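Local atomic coordinates of lovastatin nonaketide synthase, polyketide synthase component (Aspergillus terreus, PDB entry 7CPX), a protein that assembles the nonaketide dihydromonacolin L, the polyketide precursor of lovastatin, from malonyl-CoA as a homodimeric multidomain synthase working together with LovC. Residues L1840-L1851 against C2111-K2120; C1877-A1885 against T1941-V1952. The protein carries 2 engineered substitutions. One frame throughout, in Å; residues are numbered along the deposited sequence.

Contact 1 (L1840-L1851 against C2111-K2120)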
ATOM      1  N   LEU A1840       2.658  46.054  -5.029  1.00112.25           N
ATOM      2  CA  LEU A1840       2.591  44.932  -4.097  1.00112.25           C
ATOM      3  C   LEU A1840       2.034  43.745  -4.867  1.00112.25           C
ATOM      4  O   LEU A1840       0.853  43.407  -4.779  1.00112.25           O
ATOM      5  CB  LEU A1840       1.734  45.290  -2.889  1.00112.25           C
ATOM      6  CG  LEU A1840       1.630  44.274  -1.752  1.00112.25           C
ATOM      7  CD1 LEU A1840       2.904  43.466  -1.592  1.00112.25           C
ATOM      8  CD2 LEU A1840       1.314  45.006  -0.464  1.00112.25           C
ATOM      9  N   GLN A1841       2.907  43.105  -5.638  1.00109.86           N
ATOM     10  CA  GLN A1841       2.507  42.095  -6.601  1.00109.86           C
ATOM     11  C   GLN A1841       2.422  40.723  -5.948  1.00109.86           C
ATOM     12  O   GLN A1841       3.253  40.362  -5.109  1.00109.86           O
ATOM     13  CB  GLN A1841       3.503  42.052  -7.761  1.00109.86           C
ATOM     14  CG  GLN A1841       3.123  41.109  -8.888  1.00109.86           C
ATOM     15  CD  GLN A1841       1.924  41.594  -9.674  1.00109.86           C
ATOM     16  OE1 GLN A1841       0.784  41.236  -9.377  1.00109.86           O
ATOM     17  NE2 GLN A1841       2.175  42.415 -10.686  1.00109.86           N
ATOM     18  N   THR A1842       1.406  39.963  -6.343  1.00115.58           N
ATOM     19  CA  THR A1842       1.289  38.578  -5.917  1.00115.58           C
ATOM     20  C   THR A1842       2.283  37.706  -6.676  1.00115.58           C
ATOM     21  O   THR A1842       2.633  37.980  -7.826  1.00115.58           O
ATOM     22  CB  THR A1842      -0.131  38.064  -6.152  1.00115.58           C
ATOM     23  OG1 THR A1842      -0.256  36.738  -5.624  1.00115.58           O
ATOM     24  CG2 THR A1842      -0.450  38.044  -7.645  1.00115.58           C
ATOM     25  N   ALA A1843       2.732  36.640  -6.020  1.00112.36           N
ATOM     26  CA  ALA A1843       3.635  35.705  -6.669  1.00112.36           C
ATOM     27  C   ALA A1843       2.940  35.039  -7.852  1.00112.36           C
ATOM     28  O   ALA A1843       1.710  34.972  -7.932  1.00112.36           O
ATOM     29  CB  ALA A1843       4.116  34.648  -5.677  1.00112.36           C
ATOM     30  N   ARG A1844       3.752  34.543  -8.789  1.00103.19           N
ATOM     31  CA  ARG A1844       3.192  33.879  -9.962  1.00103.19           C
ATOM     32  C   ARG A1844       2.308  32.713  -9.542  1.00103.19           C
ATOM     33  O   ARG A1844       1.180  32.564 -10.024  1.00103.19           O
ATOM     34  CB  ARG A1844       4.299  33.373 -10.888  1.00103.19           C
ATOM     35  CG  ARG A1844       5.589  34.189 -10.944  1.00103.19           C
ATOM     36  CD  ARG A1844       6.624  33.449 -11.776  1.00103.19           C
ATOM     37  NE  ARG A1844       5.993  32.685 -12.846  1.00103.19           N
ATOM     38  CZ  ARG A1844       6.571  31.685 -13.497  1.00103.19           C
ATOM     39  NH1 ARG A1844       7.814  31.320 -13.242  1.00103.19           N
ATOM     40  NH2 ARG A1844       5.885  31.044 -14.439  1.00103.19           N
ATOM     41  N   ASP A1845       2.813  31.876  -8.640  1.00114.14           N
ATOM     42  CA  ASP A1845       2.041  30.778  -8.078  1.00114.14           C
ATOM     43  C   ASP A1845       1.081  31.241  -6.993  1.00114.14           C
ATOM     44  O   ASP A1845       0.426  30.400  -6.366  1.00114.14           O
ATOM     45  CB  ASP A1845       2.985  29.714  -7.511  1.00114.14           C
ATOM     46  CG  ASP A1845       3.892  30.258  -6.423  1.00114.14           C
ATOM     47  OD1 ASP A1845       3.822  31.472  -6.136  1.00114.14           O
ATOM     48  OD2 ASP A1845       4.679  29.471  -5.855  1.00114.14           O
ATOM     49  N   SER A1846       0.988  32.549  -6.755  1.00117.54           N
ATOM     50  CA  SER A1846       0.127  33.102  -5.714  1.00117.54           C
ATOM     51  C   SER A1846       0.539  32.608  -4.331  1.00117.54           C
ATOM     52  O   SER A1846      -0.287  32.511  -3.422  1.00117.54           O
ATOM     53  CB  SER A1846      -1.342  32.774  -5.983  1.00117.54           C
ATOM     54  OG  SER A1846      -1.740  33.236  -7.263  1.00117.54           O
ATOM     55  N   SER A1847       1.823  32.283  -4.167  1.00115.50           N
ATOM     56  CA  SER A1847       2.305  31.818  -2.872  1.00115.50           C
ATOM     57  C   SER A1847       2.182  32.909  -1.817  1.00115.50           C
ATOM     58  O   SER A1847       1.751  32.648  -0.686  1.00115.50           O
ATOM     59  CB  SER A1847       3.755  31.349  -2.997  1.00115.50           C
ATOM     60  OG  SER A1847       4.254  30.896  -1.751  1.00115.50           O
ATOM     61  N   SER A1848       2.553  34.136  -2.164  1.00113.60           N
ATOM     62  CA  SER A1848       2.505  35.255  -1.230  1.00113.60           C
ATOM     63  C   SER A1848       2.590  36.550  -2.030  1.00113.60           C
ATOM     64  O   SER A1848       2.489  36.548  -3.262  1.00113.60           O
ATOM     65  CB  SER A1848       3.627  35.147  -0.193  1.00113.60           C
ATOM     66  OG  SER A1848       3.577  36.225   0.724  1.00113.60           O
ATOM     67  N   TYR A1849       2.777  37.661  -1.323  1.00114.52           N
ATOM     68  CA  TYR A1849       2.897  38.979  -1.926  1.00114.52           C
ATOM     69  C   TYR A1849       4.291  39.539  -1.678  1.00114.52           C
ATOM     70  O   TYR A1849       4.919  39.256  -0.654  1.00114.52           O
ATOM     71  CB  TYR A1849       1.852  39.944  -1.360  1.00114.52           C
ATOM     72  CG  TYR A1849       0.425  39.569  -1.684  1.00114.52           C
ATOM     73  CD1 TYR A1849      -0.181  40.016  -2.847  1.00114.52           C
ATOM     74  CD2 TYR A1849      -0.316  38.773  -0.824  1.00114.52           C
ATOM     75  CE1 TYR A1849      -1.484  39.681  -3.148  1.00114.52           C
ATOM     76  CE2 TYR A1849      -1.621  38.431  -1.116  1.00114.52           C
ATOM     77  CZ  TYR A1849      -2.201  38.888  -2.279  1.00114.52           C
ATOM     78  OH  TYR A1849      -3.501  38.549  -2.576  1.00114.52           O
ATOM     79  N   PHE A1850       4.769  40.342  -2.625  1.00108.33           N
ATOM     80  CA  PHE A1850       6.076  40.968  -2.505  1.00108.33           C
ATOM     81  C   PHE A1850       6.056  42.307  -3.222  1.00108.33           C
ATOM     82  O   PHE A1850       5.318  42.499  -4.191  1.00108.33           O
ATOM     83  CB  PHE A1850       7.184  40.081  -3.087  1.00108.33           C
ATOM     84  CG  PHE A1850       6.907  39.606  -4.486  1.00108.33           C
ATOM     85  CD1 PHE A1850       6.970  40.479  -5.556  1.00108.33           C
ATOM     86  CD2 PHE A1850       6.592  38.282  -4.729  1.00108.33           C
ATOM     87  CE1 PHE A1850       6.717  40.046  -6.840  1.00108.33           C
ATOM     88  CE2 PHE A1850       6.341  37.841  -6.010  1.00108.33           C
ATOM     89  CZ  PHE A1850       6.403  38.723  -7.069  1.00108.33           C
ATOM     90  N   LEU A1851       6.888  43.226  -2.747  1.00109.86           N
ATOM     91  CA  LEU A1851       7.060  44.506  -3.417  1.00109.86           C
ATOM     92  C   LEU A1851       7.935  44.318  -4.647  1.00109.86           C
ATOM     93  O   LEU A1851       8.989  43.677  -4.576  1.00109.86           O
ATOM     94  CB  LEU A1851       7.691  45.523  -2.468  1.00109.86           C
ATOM     95  CG  LEU A1851       6.898  45.832  -1.199  1.00109.86           C
ATOM     96  CD1 LEU A1851       7.708  46.704  -0.254  1.00109.86           C
ATOM     97  CD2 LEU A1851       5.583  46.504  -1.549  1.00109.86           C
ATOM     98  N   CYS A2111       2.797  48.246   3.800  1.00117.49           N
ATOM     99  CA  CYS A2111       3.005  47.363   2.658  1.00117.49           C
ATOM    100  C   CYS A2111       4.074  46.322   2.955  1.00117.49           C
ATOM    101  O   CYS A2111       3.947  45.159   2.559  1.00117.49           O
ATOM    102  CB  CYS A2111       3.390  48.185   1.427  1.00117.49           C
ATOM    103  SG  CYS A2111       4.965  49.058   1.585  1.00117.49           S
ATOM    104  N   THR A2112       5.139  46.724   3.651  1.00117.83           N
ATOM    105  CA  THR A2112       6.191  45.775   3.999  1.00117.83           C
ATOM    106  C   THR A2112       5.645  44.660   4.882  1.00117.83           C
ATOM    107  O   THR A2112       5.920  43.476   4.649  1.00117.83           O
ATOM    108  CB  THR A2112       7.338  46.500   4.702  1.00117.83           C
ATOM    109  OG1 THR A2112       6.847  47.152   5.881  1.00117.83           O
ATOM    110  CG2 THR A2112       7.960  47.533   3.779  1.00117.83           C
ATOM    111  N   GLN A2113       4.859  45.019   5.898  1.00119.52           N
ATOM    112  CA  GLN A2113       4.302  44.006   6.788  1.00119.52           C
ATOM    113  C   GLN A2113       3.366  43.070   6.037  1.00119.52           C
ATOM    114  O   GLN A2113       3.393  41.852   6.248  1.00119.52           O
ATOM    115  CB  GLN A2113       3.570  44.675   7.953  1.00119.52           C
ATOM    116  CG  GLN A2113       3.137  43.702   9.040  1.00119.52           C
ATOM    117  CD  GLN A2113       2.459  44.387  10.210  1.00119.52           C
ATOM    118  OE1 GLN A2113       2.172  45.582  10.163  1.00119.52           O
ATOM    119  NE2 GLN A2113       2.201  43.632  11.270  1.00119.52           N
ATOM    120  N   PHE A2114       2.528  43.620   5.156  1.00117.45           N
ATOM    121  CA  PHE A2114       1.627  42.780   4.375  1.00117.45           C
ATOM    122  C   PHE A2114       2.414  41.812   3.503  1.00117.45           C
ATOM    123  O   PHE A2114       2.149  40.605   3.497  1.00117.45           O
ATOM    124  CB  PHE A2114       0.711  43.654   3.517  1.00117.45           C
ATOM    125  CG  PHE A2114      -0.357  42.885   2.790  1.00117.45           C
ATOM    126  CD1 PHE A2114      -0.114  42.349   1.537  1.00117.45           C
ATOM    127  CD2 PHE A2114      -1.604  42.701   3.358  1.00117.45           C
ATOM    128  CE1 PHE A2114      -1.095  41.645   0.866  1.00117.45           C
ATOM    129  CE2 PHE A2114      -2.588  41.998   2.694  1.00117.45           C
ATOM    130  CZ  PHE A2114      -2.333  41.466   1.446  1.00117.45           C
ATOM    131  N   ALA A2115       3.408  42.322   2.774  1.00115.73           N
ATOM    132  CA  ALA A2115       4.205  41.456   1.914  1.00115.73           C
ATOM    133  C   ALA A2115       4.912  40.382   2.726  1.00115.73           C
ATOM    134  O   ALA A2115       5.083  39.250   2.259  1.00115.73           O
ATOM    135  CB  ALA A2115       5.219  42.289   1.130  1.00115.73           C
ATOM    136  N   ALA A2116       5.331  40.716   3.948  1.00120.53           N
ATOM    137  CA  ALA A2116       6.054  39.751   4.766  1.00120.53           C
ATOM    138  C   ALA A2116       5.128  38.692   5.353  1.00120.53           C
ATOM    139  O   ALA A2116       5.545  37.541   5.526  1.00120.53           O
ATOM    140  CB  ALA A2116       6.801  40.472   5.889  1.00120.53           C
ATOM    141  N   HIS A2117       3.878  39.050   5.660  1.00120.28           N
ATOM    142  CA  HIS A2117       2.993  38.169   6.408  1.00120.28           C
ATOM    143  C   HIS A2117       1.667  37.870   5.721  1.00120.28           C
ATOM    144  O   HIS A2117       0.904  37.047   6.240  1.00120.28           O
ATOM    145  CB  HIS A2117       2.699  38.770   7.791  1.00120.28           C
ATOM    146  CG  HIS A2117       3.924  39.224   8.521  1.00120.28           C
ATOM    147  ND1 HIS A2117       4.908  38.353   8.937  1.00120.28           N
ATOM    148  CD2 HIS A2117       4.325  40.457   8.907  1.00120.28           C
ATOM    149  CE1 HIS A2117       5.863  39.031   9.548  1.00120.28           C
ATOM    150  NE2 HIS A2117       5.533  40.310   9.545  1.00120.28           N
ATOM    151  N   ALA A2118       1.365  38.497   4.589  1.00118.60           N
ATOM    152  CA  ALA A2118       0.101  38.233   3.924  1.00118.60           C
ATOM    153  C   ALA A2118       0.145  36.893   3.197  1.00118.60           C
ATOM    154  O   ALA A2118       1.205  36.293   2.994  1.00118.60           O
ATOM    155  CB  ALA A2118      -0.240  39.351   2.942  1.00118.60           C
ATOM    156  N   ASP A2119      -1.035  36.423   2.801  1.00119.72           N
ATOM    157  CA  ASP A2119      -1.163  35.153   2.099  1.00119.72           C
ATOM    158  C   ASP A2119      -2.283  35.275   1.078  1.00119.72           C
ATOM    159  O   ASP A2119      -3.405  35.653   1.428  1.00119.72           O
ATOM    160  CB  ASP A2119      -1.453  34.011   3.078  1.00119.72           C
ATOM    161  CG  ASP A2119      -1.449  32.653   2.407  1.00119.72           C
ATOM    162  OD1 ASP A2119      -1.178  32.591   1.188  1.00119.72           O
ATOM    163  OD2 ASP A2119      -1.717  31.648   3.095  1.00119.72           O
ATOM    164  N   LYS A2120      -1.974  34.953  -0.179  1.00118.78           N
ATOM    165  CA  LYS A2120      -2.980  35.046  -1.230  1.00118.78           C
ATOM    166  C   LYS A2120      -4.134  34.088  -0.971  1.00118.78           C
ATOM    167  O   LYS A2120      -5.303  34.453  -1.138  1.00118.78           O
ATOM    168  CB  LYS A2120      -2.342  34.762  -2.589  1.00118.78           C
ATOM    169  CG  LYS A2120      -3.242  35.040  -3.789  1.00118.78           C
ATOM    170  CD  LYS A2120      -4.185  33.879  -4.094  1.00118.78           C
ATOM    171  CE  LYS A2120      -4.799  34.011  -5.479  1.00118.78           C
ATOM    172  NZ  LYS A2120      -5.603  32.812  -5.846  1.00118.78           N
TER

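Contact 2 (C1877-A1885 against T1941-V1952). Engineered in segment 1877-1885: Gln-1884 (natural residue Gly), Ala-1885 (natural residue Gln).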
ATOM      1  N   CYS A1877      -6.162  48.981  -1.243  1.00119.71           N
ATOM      2  CA  CYS A1877      -6.719  47.672  -0.928  1.00119.71           C
ATOM      3  C   CYS A1877      -5.858  46.583  -1.561  1.00119.71           C
ATOM      4  O   CYS A1877      -5.632  46.611  -2.775  1.00119.71           O
ATOM      5  CB  CYS A1877      -8.153  47.560  -1.431  1.00119.71           C
ATOM      6  SG  CYS A1877      -8.911  45.956  -1.107  1.00119.71           S
ATOM      7  N   PRO A1878      -5.358  45.617  -0.784  1.00117.66           N
ATOM      8  CA  PRO A1878      -4.464  44.606  -1.375  1.00117.66           C
ATOM      9  C   PRO A1878      -5.089  43.843  -2.527  1.00117.66           C
ATOM     10  O   PRO A1878      -4.392  43.524  -3.498  1.00117.66           O
ATOM     11  CB  PRO A1878      -4.154  43.670  -0.197  1.00117.66           C
ATOM     12  CG  PRO A1878      -4.571  44.394   1.029  1.00117.66           C
ATOM     13  CD  PRO A1878      -5.643  45.346   0.635  1.00117.66           C
ATOM     14  N   HIS A1879      -6.378  43.540  -2.447  1.00117.84           N
ATOM     15  CA  HIS A1879      -7.059  42.713  -3.432  1.00117.84           C
ATOM     16  C   HIS A1879      -7.814  43.584  -4.425  1.00117.84           C
ATOM     17  O   HIS A1879      -8.437  44.581  -4.048  1.00117.84           O
ATOM     18  CB  HIS A1879      -8.026  41.752  -2.743  1.00117.84           C
ATOM     19  CG  HIS A1879      -7.522  41.231  -1.434  1.00117.84           C
ATOM     20  ND1 HIS A1879      -6.595  40.216  -1.345  1.00117.84           N
ATOM     21  CD2 HIS A1879      -7.811  41.590  -0.161  1.00117.84           C
ATOM     22  CE1 HIS A1879      -6.336  39.970  -0.073  1.00117.84           C
ATOM     23  NE2 HIS A1879      -7.061  40.790   0.666  1.00117.84           N
ATOM     24  N   ALA A1880      -7.753  43.202  -5.697  1.00118.80           N
ATOM     25  CA  ALA A1880      -8.486  43.910  -6.736  1.00118.80           C
ATOM     26  C   ALA A1880      -9.951  43.501  -6.702  1.00118.80           C
ATOM     27  O   ALA A1880     -10.271  42.315  -6.580  1.00118.80           O
ATOM     28  CB  ALA A1880      -7.892  43.617  -8.112  1.00118.80           C
ATOM     29  N   LEU A1881     -10.837  44.484  -6.812  1.00119.10           N
ATOM     30  CA  LEU A1881     -12.272  44.251  -6.758  1.00119.10           C
ATOM     31  C   LEU A1881     -12.885  44.384  -8.145  1.00119.10           C
ATOM     32  O   LEU A1881     -12.601  45.337  -8.875  1.00119.10           O
ATOM     33  CB  LEU A1881     -12.947  45.230  -5.800  1.00119.10           C
ATOM     34  CG  LEU A1881     -12.816  44.886  -4.317  1.00119.10           C
ATOM     35  CD1 LEU A1881     -11.374  45.001  -3.857  1.00119.10           C
ATOM     36  CD2 LEU A1881     -13.714  45.781  -3.493  1.00119.10           C
ATOM     37  N   ARG A1882     -13.728  43.419  -8.498  1.00120.45           N
ATOM     38  CA  ARG A1882     -14.445  43.481  -9.762  1.00120.45           C
ATOM     39  C   ARG A1882     -15.393  44.673  -9.761  1.00120.45           C
ATOM     40  O   ARG A1882     -16.035  44.976  -8.750  1.00120.45           O
ATOM     41  CB  ARG A1882     -15.217  42.184  -9.993  1.00120.45           C
ATOM     42  CG  ARG A1882     -15.850  42.063 -11.367  1.00120.45           C
ATOM     43  CD  ARG A1882     -16.690  40.801 -11.467  1.00120.45           C
ATOM     44  NE  ARG A1882     -17.267  40.627 -12.795  1.00120.45           N
ATOM     45  CZ  ARG A1882     -18.111  39.657 -13.123  1.00120.45           C
ATOM     46  NH1 ARG A1882     -18.505  38.755 -12.239  1.00120.45           N
ATOM     47  NH2 ARG A1882     -18.571  39.592 -14.368  1.00120.45           N
ATOM     48  N   VAL A1883     -15.475  45.355 -10.899  1.00121.95           N
ATOM     49  CA  VAL A1883     -16.229  46.596 -11.025  1.00121.95           C
ATOM     50  C   VAL A1883     -17.156  46.472 -12.227  1.00121.95           C
ATOM     51  O   VAL A1883     -16.709  46.568 -13.377  1.00121.95           O
ATOM     52  CB  VAL A1883     -15.304  47.811 -11.164  1.00121.95           C
ATOM     53  CG1 VAL A1883     -16.091  49.030 -11.602  1.00121.95           C
ATOM     54  CG2 VAL A1883     -14.590  48.074  -9.850  1.00121.95           C
ATOM     55  N   GLN A1884     -18.445  46.264 -11.957  1.00125.25           N
ATOM     56  CA  GLN A1884     -19.499  46.234 -12.973  1.00125.25           C
ATOM     57  C   GLN A1884     -19.026  45.555 -14.256  1.00125.25           C
ATOM     58  O   GLN A1884     -19.219  46.053 -15.367  1.00125.25           O
ATOM     59  CB  GLN A1884     -20.018  47.642 -13.262  1.00125.25           C
ATOM     60  CG  GLN A1884     -18.954  48.625 -13.726  1.00125.25           C
ATOM     61  CD  GLN A1884     -19.516  49.698 -14.638  1.00125.25           C
ATOM     62  OE1 GLN A1884     -19.498  50.884 -14.308  1.00125.25           O
ATOM     63  NE2 GLN A1884     -20.016  49.286 -15.798  1.00125.25           N
ATOM     64  N   ALA A1885     -18.383  44.399 -14.091  1.00122.19           N
ATOM     65  CA  ALA A1885     -17.962  43.578 -15.220  1.00122.19           C
ATOM     66  C   ALA A1885     -16.921  44.274 -16.092  1.00122.19           C
ATOM     67  O   ALA A1885     -16.533  43.742 -17.137  1.00122.19           O
ATOM     68  CB  ALA A1885     -19.174  43.188 -16.072  1.00122.19           C
ATOM     69  N   THR A1941     -13.745  50.500  -0.816  1.00125.07           N
ATOM     70  CA  THR A1941     -13.541  49.133  -1.281  1.00125.07           C
ATOM     71  C   THR A1941     -14.769  48.278  -0.998  1.00125.07           C
ATOM     72  O   THR A1941     -15.247  47.530  -1.865  1.00125.07           O
ATOM     73  CB  THR A1941     -12.311  48.541  -0.591  1.00125.07           C
ATOM     74  OG1 THR A1941     -11.159  49.336  -0.893  1.00125.07           O
ATOM     75  CG2 THR A1941     -12.067  47.105  -1.028  1.00125.07           C
ATOM     76  N   VAL A1942     -15.285  48.374   0.226  1.00126.01           N
ATOM     77  CA  VAL A1942     -16.465  47.609   0.602  1.00126.01           C
ATOM     78  C   VAL A1942     -17.620  47.936  -0.330  1.00126.01           C
ATOM     79  O   VAL A1942     -18.348  47.045  -0.783  1.00126.01           O
ATOM     80  CB  VAL A1942     -16.827  47.887   2.070  1.00126.01           C
ATOM     81  CG1 VAL A1942     -18.259  47.493   2.337  1.00126.01           C
ATOM     82  CG2 VAL A1942     -15.881  47.145   2.998  1.00126.01           C
ATOM     83  N   LEU A1943     -17.802  49.219  -0.635  1.00126.87           N
ATOM     84  CA  LEU A1943     -18.920  49.607  -1.483  1.00126.87           C
ATOM     85  C   LEU A1943     -18.685  49.248  -2.940  1.00126.87           C
ATOM     86  O   LEU A1943     -19.647  48.974  -3.657  1.00126.87           O
ATOM     87  CB  LEU A1943     -19.201  51.102  -1.354  1.00126.87           C
ATOM     88  CG  LEU A1943     -20.105  51.519  -0.194  1.00126.87           C
ATOM     89  CD1 LEU A1943     -21.436  50.781  -0.238  1.00126.87           C
ATOM     90  CD2 LEU A1943     -19.419  51.299   1.139  1.00126.87           C
ATOM     91  N   ALA A1944     -17.434  49.228  -3.397  1.00122.74           N
ATOM     92  CA  ALA A1944     -17.162  48.714  -4.732  1.00122.74           C
ATOM     93  C   ALA A1944     -17.592  47.260  -4.830  1.00122.74           C
ATOM     94  O   ALA A1944     -18.279  46.861  -5.779  1.00122.74           O
ATOM     95  CB  ALA A1944     -15.678  48.865  -5.061  1.00122.74           C
ATOM     96  N   ALA A1945     -17.224  46.457  -3.828  1.00121.30           N
ATOM     97  CA  ALA A1945     -17.633  45.055  -3.827  1.00121.30           C
ATOM     98  C   ALA A1945     -19.151  44.926  -3.770  1.00121.30           C
ATOM     99  O   ALA A1945     -19.745  44.120  -4.499  1.00121.30           O
ATOM    100  CB  ALA A1945     -16.991  44.321  -2.651  1.00121.30           C
ATOM    101  N   ALA A1946     -19.797  45.715  -2.910  1.00122.96           N
ATOM    102  CA  ALA A1946     -21.244  45.621  -2.759  1.00122.96           C
ATOM    103  C   ALA A1946     -21.964  46.028  -4.038  1.00122.96           C
ATOM    104  O   ALA A1946     -22.924  45.369  -4.455  1.00122.96           O
ATOM    105  CB  ALA A1946     -21.704  46.488  -1.588  1.00122.96           C
ATOM    106  N   VAL A1947     -21.520  47.114  -4.673  1.00124.12           N
ATOM    107  CA  VAL A1947     -22.152  47.566  -5.905  1.00124.12           C
ATOM    108  C   VAL A1947     -21.922  46.555  -7.016  1.00124.12           C
ATOM    109  O   VAL A1947     -22.802  46.325  -7.850  1.00124.12           O
ATOM    110  CB  VAL A1947     -21.632  48.962  -6.290  1.00124.12           C
ATOM    111  CG1 VAL A1947     -22.149  49.357  -7.664  1.00124.12           C
ATOM    112  CG2 VAL A1947     -22.055  49.986  -5.251  1.00124.12           C
ATOM    113  N   LEU A1948     -20.743  45.932  -7.047  1.00123.50           N
ATOM    114  CA  LEU A1948     -20.512  44.858  -8.005  1.00123.50           C
ATOM    115  C   LEU A1948     -21.513  43.731  -7.794  1.00123.50           C
ATOM    116  O   LEU A1948     -22.124  43.236  -8.750  1.00123.50           O
ATOM    117  CB  LEU A1948     -19.078  44.344  -7.862  1.00123.50           C
ATOM    118  CG  LEU A1948     -18.564  43.241  -8.797  1.00123.50           C
ATOM    119  CD1 LEU A1948     -19.255  41.899  -8.564  1.00123.50           C
ATOM    120  CD2 LEU A1948     -18.682  43.653 -10.257  1.00123.50           C
ATOM    121  N   ALA A1949     -21.695  43.315  -6.540  1.00121.54           N
ATOM    122  CA  ALA A1949     -22.626  42.229  -6.254  1.00121.54           C
ATOM    123  C   ALA A1949     -24.041  42.600  -6.674  1.00121.54           C
ATOM    124  O   ALA A1949     -24.760  41.781  -7.258  1.00121.54           O
ATOM    125  CB  ALA A1949     -22.581  41.879  -4.767  1.00121.54           C
ATOM    126  N   GLU A1950     -24.458  43.833  -6.385  1.00123.43           N
ATOM    127  CA  GLU A1950     -25.812  44.258  -6.726  1.00123.43           C
ATOM    128  C   GLU A1950     -25.999  44.401  -8.231  1.00123.43           C
ATOM    129  O   GLU A1950     -27.095  44.148  -8.742  1.00123.43           O
ATOM    130  CB  GLU A1950     -26.139  45.580  -6.033  1.00123.43           C
ATOM    131  CG  GLU A1950     -26.065  45.527  -4.517  1.00123.43           C
ATOM    132  CD  GLU A1950     -27.074  44.576  -3.915  1.00123.43           C
ATOM    133  OE1 GLU A1950     -28.141  44.371  -4.528  1.00123.43           O
ATOM    134  OE2 GLU A1950     -26.798  44.030  -2.826  1.00123.43           O
ATOM    135  N   THR A1951     -24.952  44.801  -8.954  1.00125.16           N
ATOM    136  CA  THR A1951     -25.099  45.135 -10.365  1.00125.16           C
ATOM    137  C   THR A1951     -24.986  43.900 -11.250  1.00125.16           C
ATOM    138  O   THR A1951     -25.824  43.685 -12.132  1.00125.16           O
ATOM    139  CB  THR A1951     -24.048  46.173 -10.766  1.00125.16           C
ATOM    140  OG1 THR A1951     -24.147  47.314  -9.904  1.00125.16           O
ATOM    141  CG2 THR A1951     -24.245  46.613 -12.211  1.00125.16           C
ATOM    142  N   VAL A1952     -23.956  43.078 -11.035  1.00124.41           N
ATOM    143  CA  VAL A1952     -23.761  41.916 -11.899  1.00124.41           C
ATOM    144  C   VAL A1952     -24.964  40.990 -11.828  1.00124.41           C
ATOM    145  O   VAL A1952     -25.257  40.263 -12.785  1.00124.41           O
ATOM    146  CB  VAL A1952     -22.463  41.173 -11.524  1.00124.41           C
ATOM    147  CG1 VAL A1952     -21.264  42.106 -11.622  1.00124.41           C
ATOM    148  CG2 VAL A1952     -22.579  40.567 -10.132  1.00124.41           C
TER

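Contact 1 (L1840-L1851 against C2111-K2120)
Tyr-1849 and Ala-2115 bring their CA atoms to 4.8 Å where strand 1849-1851 passes helix 2111-2117, the axes of these short segments approaching to 6.5 Å with their directions 140° apart. Tyr-1849 buries more surface than any other residue of the contact, with Lys-2120 close behind. The tyrosine ring packs against Phe-2114 of the helix and against residues 2118-2120 just after it. CE1 of Phe-2114 rests over one face of this ring, displaced toward the rim and 3.4 Å from Tyr-1849 CD2; with planes at 54°, the pair is neither stacked nor T-shaped. The Tyr-1849 ring also meets Ala-2118 CB, while its CE2 and OH run against the backbone and CG of Lys-2120. Segment 1840-1851 is a beta hairpin, strands 1838-1842 and 1849-1853 being antiparallel, and its connection contains a type I turn from Ala-1843 to Ser-1846 overlapped by an Asx turn in which Asp-1845 OD1 accepts from Ser-1847 N. Along the helix, Leu-1840 splits its branches: CD2 touches Phe-2114 CD1 at 3.6 Å and CD1 meets Ala-2115 CB at 3.8 Å. At the start of the helix, Leu-1851 adds both methyls to Cys-2111. At the turn, the Lys-2120 chain, bent at chi2 (-83°), lays CG and CD along Ser-1846 CB, with CD 3.6 Å from it. Nearby, Thr-1842 OG1 is hydrogen-bonded to Asp-2067. Ser-1848 OG makes a weak hydrogen bond of 3.3 Å to Ala-2118 O, just beyond the end of the helix.

Contact 2 (C1877-A1885 against T1941-V1952)
This is strand-on-helix packing, in which helix 1935-1953 lies against the last part of strand 1869-1883. The surrounding fold, a curled beta unit joined to a five-stranded parallel sheet with helices, is consistent with a medium-chain reductase-like domain. Strand 1880-1883 and helix 1941-1952 approach to 7.6 Å between axes with their directions 36° apart, close enough to parallel that the meeting points advance along both: Cys-1877 with Thr-1941, then Leu-1881 with Ala-1945, then Gln-1884 with Leu-1948. Thr-1941 turns its CG2 methyl to Cys-1877 SG and Leu-1881, while its OG1 bonds back to Ser-1937 O in the preceding helical turn. Leu-1881 lies against the small side chains of Ala-1944 and Ala-1945, although the exact place of its CD2 is doubtful. Farther on, Leu-1948 crosses Arg-1882 at about a right angle, its CD2 lying 3.4 Å from Arg-1882 CG and also touching the backbone of Gln-1884, an engineered residue. CG of Arg-1882 is anti to the backbone N (chi1 -172°), and from there the chain runs extended past Leu-1948, packing also on Gly-2055 of the second subunit. Its guanidinium carries Val-1952 CG1 over one face, 4.2 Å above the plane and centred on it.

How the contacts relate
Contact 2 is nested inside the chain loop closed by contact 1, and strands 1849-1853 and 1869-1883, one from each, follow each other in sequence. The centres of the two contacts lie about 21 Å apart, yet the two meet at the corner where the chain turns at Pro-1878 and His-1879. There Phe-2114 CZ packs on Pro-1878 CB at 3.3 Å, and Tyr-1849 OH lies 3.7 Å from His-1879 ND1. The aromatic pair of contact 1 thus borders the corner just ahead of residues 1880-1883, which meet helix 1941-1952 in contact 2. Both contacts lie away from the annotated catalytic residues and from the NADP pocket of the ketoreductase domain.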